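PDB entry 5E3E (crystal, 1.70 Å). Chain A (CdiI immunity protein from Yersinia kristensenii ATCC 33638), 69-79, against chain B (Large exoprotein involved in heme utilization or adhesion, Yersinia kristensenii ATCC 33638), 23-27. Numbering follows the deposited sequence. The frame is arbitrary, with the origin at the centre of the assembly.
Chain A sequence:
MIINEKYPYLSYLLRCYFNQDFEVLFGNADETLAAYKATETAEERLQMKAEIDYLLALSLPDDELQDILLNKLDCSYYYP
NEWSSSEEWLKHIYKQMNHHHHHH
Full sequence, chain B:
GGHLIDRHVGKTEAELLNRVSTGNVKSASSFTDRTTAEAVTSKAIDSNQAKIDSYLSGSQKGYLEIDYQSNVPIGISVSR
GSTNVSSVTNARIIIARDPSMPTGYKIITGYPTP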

# COMPACT_ATOMS: atom_id res chain seq x y z
N LEU A 69 11.95 3.51 0.33
CA LEU A 69 10.87 2.80 1.06
C LEU A 69 9.55 3.55 1.07
O LEU A 69 8.50 2.97 0.78
N LEU A 70 9.60 4.83 1.42
CA LEU A 70 8.41 5.67 1.53
C LEU A 70 7.82 6.15 0.23
O LEU A 70 6.61 6.17 0.09
N ASN A 71 8.65 6.59 -0.71
CA ASN A 71 8.17 7.21 -1.93
C ASN A 71 8.19 6.34 -3.17
O ASN A 71 7.21 6.32 -3.91
N LYS A 72 9.25 5.57 -3.38
CA LYS A 72 9.34 4.75 -4.59
C LYS A 72 8.57 3.46 -4.41
O LYS A 72 7.65 3.18 -5.17
N LEU A 73 8.88 2.71 -3.37
CA LEU A 73 8.07 1.51 -3.03
C LEU A 73 6.70 1.87 -2.41
O LEU A 73 5.79 1.07 -2.40
N ASP A 74 6.58 3.11 -1.92
CA ASP A 74 5.33 3.73 -1.53
C ASP A 74 4.67 3.14 -0.29
O ASP A 74 3.42 3.01 -0.27
N CYS A 75 5.48 2.82 0.72
CA CYS A 75 4.98 2.42 2.05
C CYS A 75 4.10 3.53 2.65
O CYS A 75 4.51 4.69 2.63
N SER A 76 2.93 3.19 3.20
CA SER A 76 2.05 4.23 3.85
C SER A 76 2.38 4.43 5.32
O SER A 76 2.06 5.48 5.89
N TYR A 77 3.04 3.47 5.96
CA TYR A 77 3.42 3.57 7.36
C TYR A 77 4.66 4.42 7.55
O TYR A 77 5.70 4.17 6.91
N TYR A 78 4.51 5.51 8.33
CA TYR A 78 5.63 6.43 8.56
C TYR A 78 6.51 5.88 9.70
O TYR A 78 6.51 6.36 10.85
N TYR A 79 7.26 4.84 9.36
CA TYR A 79 8.16 4.15 10.30
C TYR A 79 9.20 5.06 10.98
O TYR A 79 9.61 4.76 12.11
N GLY B 23 -2.05 10.78 13.34
CA GLY B 23 -1.91 9.40 12.84
C GLY B 23 -0.49 9.08 12.44
O GLY B 23 0.43 9.88 12.70
N ASN B 24 -0.31 7.89 11.86
CA ASN B 24 1.04 7.34 11.63
C ASN B 24 1.30 6.92 10.17
O ASN B 24 2.11 5.98 9.87
N VAL B 25 0.59 7.58 9.26
CA VAL B 25 0.79 7.39 7.85
C VAL B 25 1.61 8.53 7.30
O VAL B 25 1.58 9.67 7.85
N LYS B 26 2.33 8.26 6.22
CA LYS B 26 3.19 9.29 5.63
C LYS B 26 2.35 10.27 4.82
O LYS B 26 2.80 11.41 4.55
N SER B 27 1.20 9.79 4.36
CA SER B 27 0.29 10.56 3.49
C SER B 27 -1.09 9.95 3.53
O SER B 27 -1.27 8.79 3.94

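Chain B meets a chain A helix and the loop after it through a short backbone pairing and one long side chain, that of B:Lys26. B:Gly23 has no side chain and makes no contact with the other stretch.

B:Asn24 contributes mainly its carbonyl. B:Asn24 O accepts a hydrogen bond from A:Tyr78 N at 2.9 Å, nearly straight at 170°. The same B:Asn24 O lies near the plane of the A:Tyr77 ring, at its edge, 3.5 Å from A:Tyr77 CD1. A:Tyr77 points its CA-to-CB bond away from chain B, yet with chi1 in t (167°) the ring comes back within reach, and its hydroxyl is hydrogen-bonded elsewhere in the structure. The B:Asn24 side chain, chi1 p, leaves sideways and brings B:Asn24 ND2 to 4.4 Å from A:Tyr77 CE1; ND2 is hydrogen-bonded elsewhere in the structure.

B:Val25 sits opposite A:Tyr77 in a single beta bridge, their CA atoms 4.7 Å apart. Its side chain, chi1 m, points sideways and is buried, a setting that suits a compact residue with no polar group to satisfy. B:Val25 CB lies 3.4 Å from A:Ser76 O, and B:Val25 CA approaches A:Ser76 O at 3.0 Å in a CA-H...O contact. The small A:Ser76 side chain, sideways with chi1 m, comes no nearer than 4.5 Å, from A:Ser76 CB to B:Val25 CG1, so the carbonyl does the bonding.

B:Lys26 has the largest area covered by the other stretch. B:Lys26 N donates to A:Ser76 O at 2.8 Å, pairing with the bond from A:Tyr78 N to fix the bridge. The side chain starts sideways with chi1 p, extends through chi2 and chi3 in t, and turns at chi4 in m. B:Lys26 CB lies 3.9 Å from A:Tyr78 CD1, and B:Lys26 CD lies 4.0 Å from A:Leu70 CB. A:Tyr78 points toward chain B with chi1 t, though its end leads away. Lysine fits because its methylenes tolerate nonpolar neighbours while its ammonium can serve several acceptors. B:Lys26 NZ forms a salt bridge with A:Asp74 OD1 at 2.8 Å, donates to A:Cys75 O at 2.8 Å, and makes a weak hydrogen bond to A:Leu70 O at 3.0 Å. A:Asp74, the first residue to leave helical geometry, has positive phi and a t chi1; its end comes nearer to chain B than its sideways CB suggests. The ammonium thus joins helix and loop.

B:Ser27, chi1 p, points sideways; B:Ser27 OG comes no nearer to this stretch than 5.6 Å, at A:Asp74 OD1.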

# COMPACT_ATOMS: atom_id res chain seq x y z
CB LEU A 69 11.28 2.45 2.49
CG LEU A 69 12.56 1.62 2.63
CD1 LEU A 69 12.84 1.35 4.10
CD2 LEU A 69 12.47 0.30 1.89
CB LEU A 70 8.68 6.85 2.47
CG LEU A 70 8.85 6.55 3.95
CD1 LEU A 70 9.07 7.84 4.70
CD2 LEU A 70 7.68 5.80 4.58
CB ASN A 71 8.92 8.50 -2.17
CG ASN A 71 8.78 9.44 -0.98
OD1 ASN A 71 7.69 9.57 -0.42
ND2 ASN A 71 9.90 10.01 -0.53
CB LYS A 72 10.80 4.50 -4.95
CG LYS A 72 11.57 5.79 -5.16
CD LYS A 72 12.98 5.59 -5.68
CE LYS A 72 13.63 6.90 -6.06
NZ LYS A 72 15.10 6.88 -5.82
CB LEU A 73 8.85 0.56 -2.13
CG LEU A 73 10.17 0.02 -2.71
CD1 LEU A 73 10.92 -0.80 -1.68
CD2 LEU A 73 9.96 -0.86 -3.93
CB ASP A 74 4.31 3.75 -2.66
CG ASP A 74 3.25 4.86 -2.47
OD1 ASP A 74 3.58 5.93 -1.87
OD2 ASP A 74 2.07 4.67 -2.90
CB CYS A 75 6.16 2.19 2.98
SG CYS A 75 5.71 1.56 4.62
CB SER A 76 0.56 3.85 3.76
OG SER A 76 0.15 3.78 2.41
CB TYR A 77 3.63 2.17 7.93
CG TYR A 77 4.32 2.12 9.27
CD1 TYR A 77 3.88 2.94 10.33
CD2 TYR A 77 5.39 1.26 9.50
CE1 TYR A 77 4.50 2.89 11.58
CE2 TYR A 77 6.01 1.22 10.73
CZ TYR A 77 5.56 2.01 11.76
OH TYR A 77 6.20 1.92 13.01
CB TYR A 78 5.11 7.83 8.87
CG TYR A 78 6.21 8.84 8.86
CD1 TYR A 78 6.81 9.17 7.67
CD2 TYR A 78 6.69 9.41 10.05
CE1 TYR A 78 7.84 10.09 7.63
CE2 TYR A 78 7.76 10.31 10.03
CZ TYR A 78 8.30 10.66 8.79
OH TYR A 78 9.34 11.55 8.68
CB TYR A 79 8.83 2.93 9.64
CG TYR A 79 9.74 3.31 8.50
CD1 TYR A 79 11.06 3.71 8.73
CD2 TYR A 79 9.25 3.32 7.21
CE1 TYR A 79 11.87 4.15 7.66
CE2 TYR A 79 10.04 3.75 6.15
CZ TYR A 79 11.36 4.14 6.38
OH TYR A 79 12.18 4.55 5.32
CB ASN B 24 1.27 6.17 12.55
CG ASN B 24 0.29 5.05 12.31
OD1 ASN B 24 -0.61 5.19 11.48
ND2 ASN B 24 0.45 3.92 13.02
CB VAL B 25 -0.53 7.28 7.03
CG1 VAL B 25 -1.21 5.96 7.32
CG2 VAL B 25 -1.45 8.48 7.29
CB LYS B 26 4.27 8.70 4.71
CG LYS B 26 3.81 8.24 3.36
CD LYS B 26 4.92 8.18 2.36
CE LYS B 26 4.34 8.02 0.98
NZ LYS B 26 3.77 6.67 0.81
CB SER B 27 0.78 10.64 2.05
OG SER B 27 0.63 9.44 1.34